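Local structure of RimK domain protein ATP-grasp (Sphaerobacter thermophilus, 5I47) at residues 5-10 against 23-28; 79-84 against 251-256; 182-185 against 190-193; 192-197 against 261-266; 232-237 against 269-274. The protein probably binds ATP and may act as an ATP-grasp ligase coupling a carboxylate to an amine, perhaps adding glutamate to ribosomal protein S6. All blocks are in the same frame, centred on the assembly; numbering follows the deposited sequence.

Contact 1 of 5, residues 5-10 against 23-28; sequences ARVALL and EAFAAR
Val-7 lays its two methyl groups against the ring of Phe-25. CG1 stands over one face, 3.9 Å from the centroid of the Phe-25 ring and 20° off the ring normal, a CH-pi contact displaced toward CZ, which lies 3.7 Å from Val-7 CG1. The other branch reaches the neighbouring ring carbon, with Val-7 CG2 3.7 Å from Phe-25 CE1. Both methyls can share the ring because the valine turns CG1 anti to its own backbone N (chi1 165°) while the two side chains cross at about a right angle. Leu-9, the next residue to point the same way from the strand, adds a looser touch: its CD2 is 4.4 Å from Phe-25 CE2. With a serine in place of Phe-25, Val-7 would probably lose the surface on which both its methyls rest, and a gap would open between helix and strand. One turn on, Arg-28 folds back along the helix, and its NH1 donates to Ala-24 O at 2.8 Å, with the oxygen in the guanidinium plane; NE of the same arginine forms a salt bridge with Asp-273. Leu-276 touches both Val-7 and Phe-25, bringing the C-terminal end of the chain into this apolar cluster. Strand 6-10 and helix 16-27, followed by strand 31-35, make up a beta-alpha-beta unit, as expected of the Rossmann-like preATP-grasp domain.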
# COMPACT_ATOMS: atom_id res chain seq x y z
N ALA B 5 -19.96 12.28 -24.96
CA ALA B 5 -19.16 11.25 -24.32
C ALA B 5 -17.67 11.59 -24.41
O ALA B 5 -17.14 11.79 -25.50
CB ALA B 5 -19.43 9.89 -24.95
N ARG B 6 -17.01 11.64 -23.25
CA ARG B 6 -15.62 12.06 -23.17
C ARG B 6 -14.80 11.01 -22.44
O ARG B 6 -15.33 10.07 -21.83
CB ARG B 6 -15.50 13.41 -22.45
CG ARG B 6 -16.41 14.50 -23.00
CD ARG B 6 -16.19 15.80 -22.25
NE ARG B 6 -16.53 15.68 -20.84
CZ ARG B 6 -15.92 16.35 -19.87
NH1 ARG B 6 -16.29 16.19 -18.61
NH2 ARG B 6 -14.93 17.19 -20.16
N VAL B 7 -13.48 11.17 -22.50
CA VAL B 7 -12.53 10.25 -21.88
C VAL B 7 -11.48 11.07 -21.13
O VAL B 7 -10.92 12.02 -21.69
CB VAL B 7 -11.86 9.34 -22.93
CG1 VAL B 7 -10.63 8.66 -22.34
CG2 VAL B 7 -12.85 8.30 -23.43
N ALA B 8 -11.22 10.70 -19.88
CA ALA B 8 -10.27 11.42 -19.04
C ALA B 8 -8.87 10.84 -19.21
O ALA B 8 -8.68 9.62 -19.12
CB ALA B 8 -10.70 11.36 -17.58
N LEU B 9 -7.89 11.72 -19.44
CA LEU B 9 -6.48 11.36 -19.53
C LEU B 9 -5.81 11.84 -18.24
O LEU B 9 -5.39 13.00 -18.14
CB LEU B 9 -5.80 11.96 -20.76
CG LEU B 9 -6.25 11.58 -22.17
CD1 LEU B 9 -5.41 12.33 -23.21
CD2 LEU B 9 -6.17 10.07 -22.40
N LEU B 10 -5.71 10.95 -17.26
CA LEU B 10 -5.12 11.28 -15.97
C LEU B 10 -3.63 11.54 -16.12
O LEU B 10 -2.82 10.61 -16.09
CB LEU B 10 -5.37 10.15 -14.96
CG LEU B 10 -6.83 9.81 -14.70
CD1 LEU B 10 -6.97 8.65 -13.72
CD2 LEU B 10 -7.55 11.04 -14.18
N GLU B 23 -5.96 11.95 -30.73
CA GLU B 23 -6.35 11.65 -32.11
C GLU B 23 -7.13 10.34 -32.18
O GLU B 23 -8.20 10.28 -32.78
CB GLU B 23 -5.11 11.57 -33.00
CG GLU B 23 -4.34 12.88 -33.14
CD GLU B 23 -3.13 12.75 -34.05
OE1 GLU B 23 -3.16 11.91 -34.97
OE2 GLU B 23 -2.15 13.50 -33.85
N ALA B 24 -6.60 9.29 -31.55
CA ALA B 24 -7.24 7.98 -31.64
C ALA B 24 -8.61 7.98 -30.99
O ALA B 24 -9.54 7.34 -31.49
CB ALA B 24 -6.34 6.92 -31.00
N PHE B 25 -8.77 8.70 -29.87
CA PHE B 25 -10.08 8.80 -29.25
C PHE B 25 -11.02 9.67 -30.08
O PHE B 25 -12.22 9.37 -30.18
CB PHE B 25 -9.96 9.37 -27.83
CG PHE B 25 -9.63 8.34 -26.79
CD1 PHE B 25 -10.59 7.42 -26.38
CD2 PHE B 25 -8.38 8.30 -26.20
CE1 PHE B 25 -10.29 6.47 -25.42
CE2 PHE B 25 -8.08 7.35 -25.24
CZ PHE B 25 -9.04 6.43 -24.85
N ALA B 26 -10.51 10.74 -30.68
CA ALA B 26 -11.33 11.56 -31.56
C ALA B 26 -11.75 10.79 -32.80
O ALA B 26 -12.89 10.90 -33.26
CB ALA B 26 -10.59 12.84 -31.94
N ALA B 27 -10.83 9.98 -33.35
CA ALA B 27 -11.15 9.14 -34.49
C ALA B 27 -12.23 8.11 -34.16
O ALA B 27 -12.93 7.65 -35.07
CB ALA B 27 -9.89 8.43 -34.99
N ARG B 28 -12.38 7.75 -32.89
CA ARG B 28 -13.38 6.78 -32.46
C ARG B 28 -14.59 7.43 -31.82
O ARG B 28 -15.39 6.74 -31.18
CB ARG B 28 -12.75 5.76 -31.51
CG ARG B 28 -11.80 4.80 -32.21
CD ARG B 28 -10.82 4.14 -31.26
NE ARG B 28 -9.90 3.26 -31.97
CZ ARG B 28 -8.83 3.67 -32.64
NH1 ARG B 28 -8.54 4.96 -32.69
NH2 ARG B 28 -8.05 2.80 -33.26

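Contact 2 of 5, residues 79-84 against 251-256; sequences VVNRAA and VANLVD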
# COMPACT_ATOMS: atom_id res chain seq x y z
N VAL B 79 -11.53 2.82 -15.04
CA VAL B 79 -10.17 3.32 -15.16
C VAL B 79 -9.29 2.25 -15.77
O VAL B 79 -9.38 1.07 -15.40
CB VAL B 79 -9.61 3.79 -13.80
CG1 VAL B 79 -8.21 4.37 -13.97
CG2 VAL B 79 -10.53 4.81 -13.17
N VAL B 80 -8.44 2.66 -16.71
CA VAL B 80 -7.37 1.82 -17.24
C VAL B 80 -6.05 2.48 -16.86
O VAL B 80 -5.81 3.63 -17.23
CB VAL B 80 -7.49 1.64 -18.76
CG1 VAL B 80 -6.22 1.01 -19.32
CG2 VAL B 80 -8.71 0.79 -19.10
N ASN B 81 -5.19 1.77 -16.12
CA ASN B 81 -5.41 0.39 -15.73
C ASN B 81 -6.40 0.25 -14.58
O ASN B 81 -6.51 1.14 -13.73
CB ASN B 81 -4.08 -0.26 -15.34
CG ASN B 81 -3.15 -0.44 -16.52
OD1 ASN B 81 -3.38 -1.30 -17.38
ND2 ASN B 81 -2.09 0.35 -16.57
N ARG B 82 -7.13 -0.87 -14.58
CA ARG B 82 -8.05 -1.17 -13.49
C ARG B 82 -7.30 -1.19 -12.16
O ARG B 82 -6.09 -1.45 -12.11
CB ARG B 82 -8.75 -2.50 -13.72
CG ARG B 82 -7.87 -3.72 -13.47
CD ARG B 82 -8.60 -5.00 -13.86
NE ARG B 82 -8.85 -5.05 -15.30
CZ ARG B 82 -7.99 -5.53 -16.20
NH1 ARG B 82 -8.30 -5.53 -17.49
NH2 ARG B 82 -6.82 -6.02 -15.80
N ALA B 83 -8.03 -0.90 -11.07
CA ALA B 83 -7.40 -0.69 -9.77
C ALA B 83 -6.49 -1.85 -9.39
O ALA B 83 -5.34 -1.65 -8.97
CB ALA B 83 -8.47 -0.47 -8.70
N ALA B 84 -6.98 -3.08 -9.55
CA ALA B 84 -6.21 -4.25 -9.13
C ALA B 84 -4.91 -4.37 -9.90
O ALA B 84 -3.87 -4.72 -9.32
CB ALA B 84 -7.05 -5.52 -9.30
N VAL B 251 7.20 -4.60 -13.75
CA VAL B 251 6.15 -4.17 -14.66
C VAL B 251 5.77 -2.74 -14.30
O VAL B 251 5.69 -2.39 -13.12
CB VAL B 251 4.91 -5.09 -14.60
CG1 VAL B 251 3.99 -4.83 -15.79
CG2 VAL B 251 5.31 -6.57 -14.56
N ALA B 252 5.55 -1.91 -15.32
CA ALA B 252 5.23 -0.50 -15.11
C ALA B 252 4.10 -0.10 -16.05
O ALA B 252 3.75 -0.82 -16.98
CB ALA B 252 6.45 0.40 -15.34
N ASN B 253 3.54 1.08 -15.79
CA ASN B 253 2.50 1.62 -16.66
C ASN B 253 3.09 2.01 -18.01
O ASN B 253 4.23 2.46 -18.10
CB ASN B 253 1.82 2.83 -16.01
CG ASN B 253 0.53 3.22 -16.70
OD1 ASN B 253 -0.11 2.40 -17.35
ND2 ASN B 253 0.13 4.47 -16.55
N LEU B 254 2.29 1.82 -19.07
CA LEU B 254 2.74 2.16 -20.42
C LEU B 254 2.69 3.67 -20.58
O LEU B 254 1.73 4.25 -21.09
CB LEU B 254 1.88 1.46 -21.47
CG LEU B 254 2.38 1.63 -22.91
CD1 LEU B 254 3.78 1.06 -23.06
CD2 LEU B 254 1.42 0.99 -23.90
N VAL B 255 3.76 4.32 -20.13
CA VAL B 255 3.87 5.77 -20.21
C VAL B 255 4.53 6.21 -21.51
O VAL B 255 4.06 7.13 -22.18
CB VAL B 255 4.63 6.32 -18.98
CG1 VAL B 255 4.87 7.81 -19.12
CG2 VAL B 255 3.86 6.02 -17.70
N ASP B 256 5.62 5.54 -21.89
CA ASP B 256 6.36 5.86 -23.10
C ASP B 256 6.06 4.80 -24.16
O ASP B 256 6.57 3.68 -24.07
CB ASP B 256 7.86 5.93 -22.83
CG ASP B 256 8.19 6.61 -21.52
OD1 ASP B 256 7.60 7.67 -21.22
OD2 ASP B 256 9.03 6.07 -20.77
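The junction of the parallel preATP-grasp sheet and the antiparallel ATP-grasp sheet buries two asparagines, Asn-81 and Asn-253. Asn-81 ND2 lies 3.0 Å from Asn-253 OD1. The two side chains slide past each other in opposite directions, and their amide planes are 71° apart. Asn-81 extends from a backbone bend that includes a cis peptide bond between Val-80 and Asn-81. Asn-253 swings its CG anti to the backbone N (chi1 -166°), which carries OD1 across to the other asparagine although its CB does not point that way. The other ends of both amides are held by backbone groups: Asn-81 OD1 accepts from Thr-234 N, while Asn-253 ND2 donates to the carbonyls of Asp-57 and Gly-59. Asn-253 OD1 also takes a weak bond from Leu-254 N, 3.0 Å away and bent to 120°. Leu-254 is the centre of an inverse gamma turn, closed by a weak bond of 2.8 Å from Val-255 N to Asn-253 O. Arg-82, in the N-cap position of helix 83-90, sends NH2 to Thr-232 O. The pair lies at the ends of strands 79-80 and 246-253, with Leu-89 of helix 83-90 touching Asn-81 and helix 267-275 packing on the adjoining Val-80 and Leu-254.

Contact 3 of 5, residues 182-185 against 190-193; sequences RLVV and LAGI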
# COMPACT_ATOMS: atom_id res chain seq x y z
N ARG B 182 11.88 -5.05 -23.24
CA ARG B 182 10.69 -4.40 -22.72
C ARG B 182 9.49 -4.88 -23.53
O ARG B 182 9.38 -4.57 -24.72
CB ARG B 182 10.83 -2.88 -22.79
CG ARG B 182 9.58 -2.11 -22.42
CD ARG B 182 9.51 -0.83 -23.23
NE ARG B 182 8.69 0.18 -22.57
CZ ARG B 182 8.21 1.26 -23.18
NH1 ARG B 182 8.46 1.46 -24.47
NH2 ARG B 182 7.48 2.13 -22.51
N LEU B 183 8.60 -5.65 -22.90
CA LEU B 183 7.41 -6.19 -23.55
C LEU B 183 6.28 -5.19 -23.40
O LEU B 183 5.80 -4.94 -22.28
CB LEU B 183 7.02 -7.54 -22.95
CG LEU B 183 8.07 -8.64 -22.84
CD1 LEU B 183 7.48 -9.84 -22.12
CD2 LEU B 183 8.57 -9.04 -24.22
N VAL B 184 5.83 -4.62 -24.51
CA VAL B 184 4.79 -3.59 -24.50
C VAL B 184 3.43 -4.25 -24.70
O VAL B 184 3.16 -4.82 -25.76
CB VAL B 184 5.04 -2.52 -25.57
CG1 VAL B 184 3.87 -1.55 -25.64
CG2 VAL B 184 6.34 -1.78 -25.29
N VAL B 185 2.58 -4.16 -23.69
CA VAL B 185 1.21 -4.66 -23.76
C VAL B 185 0.29 -3.46 -23.86
O VAL B 185 0.18 -2.66 -22.92
CB VAL B 185 0.86 -5.54 -22.55
CG1 VAL B 185 -0.57 -6.06 -22.67
CG2 VAL B 185 1.85 -6.68 -22.43
N LEU B 190 0.22 -8.15 -27.19
CA LEU B 190 1.58 -7.63 -27.25
C LEU B 190 1.71 -6.69 -28.44
O LEU B 190 1.63 -7.12 -29.59
CB LEU B 190 2.56 -8.79 -27.35
CG LEU B 190 4.05 -8.45 -27.47
CD1 LEU B 190 4.54 -7.77 -26.20
CD2 LEU B 190 4.84 -9.71 -27.76
N ALA B 191 1.91 -5.40 -28.17
CA ALA B 191 2.06 -4.42 -29.24
C ALA B 191 3.45 -4.43 -29.85
O ALA B 191 3.62 -3.95 -30.98
CB ALA B 191 1.75 -3.02 -28.72
N GLY B 192 4.44 -4.96 -29.15
CA GLY B 192 5.78 -4.99 -29.68
C GLY B 192 6.77 -5.36 -28.60
O GLY B 192 6.48 -5.34 -27.41
N ILE B 193 7.97 -5.70 -29.06
CA ILE B 193 9.10 -6.03 -28.20
C ILE B 193 10.21 -5.03 -28.49
O ILE B 193 10.47 -4.70 -29.66
CB ILE B 193 9.58 -7.48 -28.43
CG1 ILE B 193 8.41 -8.44 -28.23
CG2 ILE B 193 10.72 -7.82 -27.50
CD1 ILE B 193 8.76 -9.90 -28.44
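Two backbone hydrogen bonds join Val-184 to the neighbouring strand. Ala-191 N donates to Val-184 O at 2.8 Å with an N-H...O angle of 143°, and Val-184 N donates to Gly-192 O at 3.1 Å and a straighter 164°. The valine carbonyl also receives a CA-H...O contact, with Leu-190 CA 3.6 Å from Val-184 O. Val-184 pairs with Gly-192, whereas Val-185 pairs with Leu-190; Ala-191 is the extra residue of a beta bulge in the hairpin formed by strands 180-187 and 190-196, within the antiparallel sheet of the ATP-grasp domain. Leu-190 bends inward over the partner strand: CG sits anti to the backbone N (chi1 178°), bringing CD1 to 3.3 Å from Val-184 O and 4.1 Å from Leu-183 CB. Leu-183 and Ile-193 lie side by side and point the same way, with Leu-183 CD2 4.1 Å from Ile-193 CG1; helix 216-230 covers this face of the sheet. Elsewhere, Val-184 CG1 rests 4.0 Å from Ala-191 CB, and Leu-254 also packs on Val-184. Arg-182 bridges the two strands through a salt bridge from NH1 to Glu-194 OE1, while its NH2 approaches Asp-256 O, a doubtful bond because it is unusually short and Asp-256 is poorly ordered.

Contact 4 of 5, residues 192-197 against 261-266; sequences GIEQRT and SGRGVD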
# COMPACT_ATOMS: atom_id res chain seq x y z
N GLY B 192 4.44 -4.96 -29.15
CA GLY B 192 5.78 -4.99 -29.68
C GLY B 192 6.77 -5.36 -28.60
O GLY B 192 6.48 -5.34 -27.41
N ILE B 193 7.97 -5.70 -29.06
CA ILE B 193 9.10 -6.03 -28.20
C ILE B 193 10.21 -5.03 -28.49
O ILE B 193 10.47 -4.70 -29.66
CB ILE B 193 9.58 -7.48 -28.43
CG1 ILE B 193 8.41 -8.44 -28.23
CG2 ILE B 193 10.72 -7.82 -27.50
CD1 ILE B 193 8.76 -9.90 -28.44
N GLU B 194 10.85 -4.54 -27.44
CA GLU B 194 11.88 -3.52 -27.57
C GLU B 194 13.09 -3.89 -26.72
O GLU B 194 13.03 -4.79 -25.87
CB GLU B 194 11.34 -2.14 -27.18
CG GLU B 194 10.29 -1.61 -28.14
CD GLU B 194 9.68 -0.30 -27.68
OE1 GLU B 194 9.63 -0.06 -26.46
OE2 GLU B 194 9.25 0.49 -28.55
N GLN B 195 14.19 -3.18 -26.96
CA GLN B 195 15.42 -3.37 -26.20
C GLN B 195 16.06 -2.02 -25.93
O GLN B 195 16.07 -1.14 -26.80
CB GLN B 195 16.41 -4.29 -26.94
CG GLN B 195 16.76 -3.84 -28.35
CD GLN B 195 17.55 -4.88 -29.11
OE1 GLN B 195 17.14 -6.04 -29.20
NE2 GLN B 195 18.68 -4.47 -29.67
N ARG B 196 16.57 -1.85 -24.71
CA ARG B 196 17.13 -0.57 -24.31
C ARG B 196 18.45 -0.30 -25.03
O ARG B 196 19.21 -1.22 -25.36
CB ARG B 196 17.34 -0.53 -22.80
N THR B 197 18.73 0.98 -25.27
CA THR B 197 19.98 1.43 -25.88
C THR B 197 20.81 2.09 -24.78
O THR B 197 20.66 3.29 -24.50
CB THR B 197 19.72 2.40 -27.04
OG1 THR B 197 19.35 3.68 -26.53
CG2 THR B 197 18.60 1.87 -27.93
N SER B 261 5.34 3.70 -31.53
CA SER B 261 4.48 4.40 -32.48
C SER B 261 5.27 4.90 -33.69
O SER B 261 4.69 5.05 -34.77
CB SER B 261 3.78 5.58 -31.80
OG SER B 261 2.61 5.16 -31.14
N GLY B 262 6.57 5.15 -33.52
CA GLY B 262 7.37 5.60 -34.64
C GLY B 262 7.49 4.56 -35.74
O GLY B 262 7.53 4.91 -36.92
N ARG B 263 7.53 3.28 -35.37
CA ARG B 263 7.65 2.21 -36.35
C ARG B 263 6.30 1.74 -36.88
O ARG B 263 6.15 0.56 -37.23
CB ARG B 263 8.44 1.05 -35.76
CG ARG B 263 9.68 1.49 -35.02
CD ARG B 263 10.50 0.31 -34.55
NE ARG B 263 11.29 0.65 -33.38
CZ ARG B 263 11.03 0.22 -32.15
NH1 ARG B 263 10.00 -0.60 -31.94
NH2 ARG B 263 11.79 0.59 -31.13
N GLY B 264 5.31 2.63 -36.94
CA GLY B 264 4.03 2.32 -37.53
C GLY B 264 3.10 1.48 -36.68
O GLY B 264 1.97 1.23 -37.10
N VAL B 265 3.54 1.03 -35.50
CA VAL B 265 2.66 0.29 -34.61
C VAL B 265 1.66 1.27 -34.00
O VAL B 265 2.05 2.20 -33.29
CB VAL B 265 3.46 -0.44 -33.53
CG1 VAL B 265 2.53 -1.26 -32.65
CG2 VAL B 265 4.52 -1.33 -34.17
N ASP B 266 0.38 1.06 -34.29
CA ASP B 266 -0.68 1.97 -33.84
C ASP B 266 -0.98 1.71 -32.36
O ASP B 266 -2.05 1.23 -31.98
CB ASP B 266 -1.91 1.81 -34.71
CG ASP B 266 -3.00 2.82 -34.39
OD1 ASP B 266 -2.69 3.85 -33.77
OD2 ASP B 266 -4.16 2.58 -34.78
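Glu-194 reaches from its strand toward the guanidinium of Arg-263. CB already leaves the strand toward residues 261-266, and with CG anti to the carbonyl carbon (chi1 -67°) and the chain extended beyond it, the side chain crosses the end of the arginine at a slant. Glu-194 CG comes first: it lies at the edge of the guanidinium, in its plane, 3.9 Å from Arg-263 NH1. Glu-194 CD follows, 4.1 Å from Arg-263 NH2. Glu-194 belongs to strand 190-196 of the antiparallel ATP-grasp sheet, and Arg-263 to the loop after helix 258-262, so the pair spans from the sheet to the end of a helix beside it. At the tip, Glu-194 OE2 makes a long salt bridge of 3.6 Å to Arg-263 NH2 and stands just as far from Arg-263 NH1. Carboxylate and guanidinium planes are 79° apart, so the two groups do not form the flat, two-pronged pairing that a carboxylate and an arginine can make. The other oxygen, OE1, has the closer partner in a salt bridge to Arg-182 NH1. The carboxylate thus lies between Arg-182, held closely, and Arg-263, held loosely. Tyr-209, Ser-259 and Leu-260 also touch Glu-194.

Contact 5 of 5, residues 232-237 against 269-274; sequences TGTYAV and GMIADF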
# COMPACT_ATOMS: atom_id res chain seq x y z
N THR B 232 -5.17 -8.12 -18.80
CA THR B 232 -5.03 -7.13 -19.85
C THR B 232 -4.82 -5.74 -19.26
O THR B 232 -5.20 -5.46 -18.12
CB THR B 232 -6.27 -7.13 -20.75
OG1 THR B 232 -7.43 -6.85 -19.96
CG2 THR B 232 -6.43 -8.48 -21.43
N GLY B 233 -4.21 -4.87 -20.05
CA GLY B 233 -3.99 -3.50 -19.63
C GLY B 233 -2.96 -2.83 -20.51
O GLY B 233 -2.50 -3.39 -21.51
N THR B 234 -2.60 -1.62 -20.12
CA THR B 234 -1.58 -0.83 -20.80
C THR B 234 -0.35 -0.78 -19.89
O THR B 234 -0.30 0.02 -18.96
CB THR B 234 -2.09 0.57 -21.14
OG1 THR B 234 -2.70 1.15 -19.97
CG2 THR B 234 -3.13 0.49 -22.23
N TYR B 235 0.62 -1.65 -20.16
CA TYR B 235 1.79 -1.75 -19.29
C TYR B 235 2.97 -2.29 -20.08
O TYR B 235 2.84 -2.75 -21.22
CB TYR B 235 1.51 -2.62 -18.05
CG TYR B 235 1.01 -4.03 -18.30
CD1 TYR B 235 1.89 -5.07 -18.60
CD2 TYR B 235 -0.35 -4.34 -18.20
CE1 TYR B 235 1.44 -6.36 -18.80
CE2 TYR B 235 -0.81 -5.63 -18.40
CZ TYR B 235 0.09 -6.64 -18.70
OH TYR B 235 -0.37 -7.93 -18.90
N ALA B 236 4.15 -2.25 -19.45
CA ALA B 236 5.40 -2.69 -20.05
C ALA B 236 6.15 -3.57 -19.07
O ALA B 236 6.43 -3.15 -17.95
CB ALA B 236 6.26 -1.49 -20.45
N VAL B 237 6.49 -4.79 -19.50
CA VAL B 237 7.19 -5.76 -18.67
C VAL B 237 8.69 -5.64 -18.95
O VAL B 237 9.14 -5.87 -20.08
CB VAL B 237 6.70 -7.19 -18.93
CG1 VAL B 237 7.28 -8.15 -17.91
CG2 VAL B 237 5.18 -7.25 -18.92
N GLY B 269 -3.95 3.63 -31.03
CA GLY B 269 -5.21 3.08 -31.49
C GLY B 269 -5.64 1.87 -30.69
O GLY B 269 -6.81 1.74 -30.32
N MSE B 270 -4.70 0.97 -30.41
CA MSE B 270 -4.99 -0.21 -29.61
C MSE B 270 -5.45 0.15 -28.20
O MSE B 270 -6.37 -0.47 -27.66
CB MSE B 270 -3.75 -1.10 -29.53
CG MSE B 270 -3.22 -1.54 -30.88
SE MSE B 270 -1.52 -2.46 -30.73
CE MSE B 270 -2.10 -3.98 -29.63
N ILE B 271 -4.81 1.16 -27.62
CA ILE B 271 -5.18 1.62 -26.28
C ILE B 271 -6.58 2.21 -26.30
O ILE B 271 -7.41 1.92 -25.43
CB ILE B 271 -4.14 2.62 -25.75
CG1 ILE B 271 -2.80 1.92 -25.53
CG2 ILE B 271 -4.63 3.27 -24.47
CD1 ILE B 271 -1.77 2.78 -24.87
N ALA B 272 -6.88 3.05 -27.30
CA ALA B 272 -8.21 3.62 -27.42
C ALA B 272 -9.27 2.54 -27.62
O ALA B 272 -10.39 2.67 -27.13
CB ALA B 272 -8.26 4.63 -28.57
N ASP B 273 -8.92 1.48 -28.35
CA ASP B 273 -9.84 0.35 -28.50
C ASP B 273 -10.04 -0.37 -27.17
O ASP B 273 -11.16 -0.73 -26.81
CB ASP B 273 -9.33 -0.62 -29.57
CG ASP B 273 -9.51 -0.08 -30.98
OD1 ASP B 273 -10.44 0.73 -31.20
OD2 ASP B 273 -8.72 -0.48 -31.87
N PHE B 274 -8.95 -0.60 -26.43
CA PHE B 274 -9.06 -1.30 -25.16
C PHE B 274 -9.88 -0.50 -24.14
O PHE B 274 -10.53 -1.10 -23.28
CB PHE B 274 -7.67 -1.61 -24.61
CG PHE B 274 -7.68 -2.38 -23.32
CD1 PHE B 274 -8.06 -3.71 -23.29
CD2 PHE B 274 -7.30 -1.77 -22.13
CE1 PHE B 274 -8.08 -4.42 -22.10
CE2 PHE B 274 -7.31 -2.47 -20.94
CZ PHE B 274 -7.70 -3.80 -20.93
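The chain turns a corner at Thr-234, where its CA passes 7.0 Å from that of Ile-271, as residues 232-237 enter the antiparallel ATP-grasp sheet beside helix 267-275. Phe-274 fits against the approach to this corner. Its CG is anti to the backbone N (chi1 -178°), and the ring is carried out from the helix to Thr-232, whose OG1 comes to the ring edge near its plane, 3.2 Å from Phe-274 CZ. Thr-232 CB follows, 3.5 Å from Phe-274 CE1. Further round the ring, Phe-274 CE2 lies 3.7 Å from Gly-233 CA. Any CB on Gly-233 would point away from the helix and be crowded by the Tyr-235 ring. Replacing Phe-274 by an alanine would remove the ring and is likely to open a gap beside Thr-232 and Gly-233, and to leave Arg-82 and Val-80, which also touch the phenylalanine, less well covered. One turn back along the helix, Ile-271 and Thr-234 cross at about a right angle. Thr-234 keeps CG2 anti to its carbonyl carbon, and this one methyl lies 3.6 Å from Ile-271 CG1 and 3.8 Å from Ile-271 CD1.

Contacts 1, 2 and 5 are buried, whereas contacts 3 and 4 are only partly so. Contact 1 belongs to the preATP-grasp domain and is apolar across its interface; contact 5, also without polar bonds between its segments, lies in the ATP-grasp domain, and the Arg-28 to Asp-273 salt bridge ties the two together. Contact 2 bridges both domains with amides and meets contact 5 through the hydrogen bond from Thr-234 N to Asn-81 OD1. Contacts 3 and 4 share strand 190-196: the first relies on backbone pairing, the second on charge, and the Arg-182 to Glu-194 salt bridge connects them. Contacts 2 to 5 all reach the same antiparallel sheet.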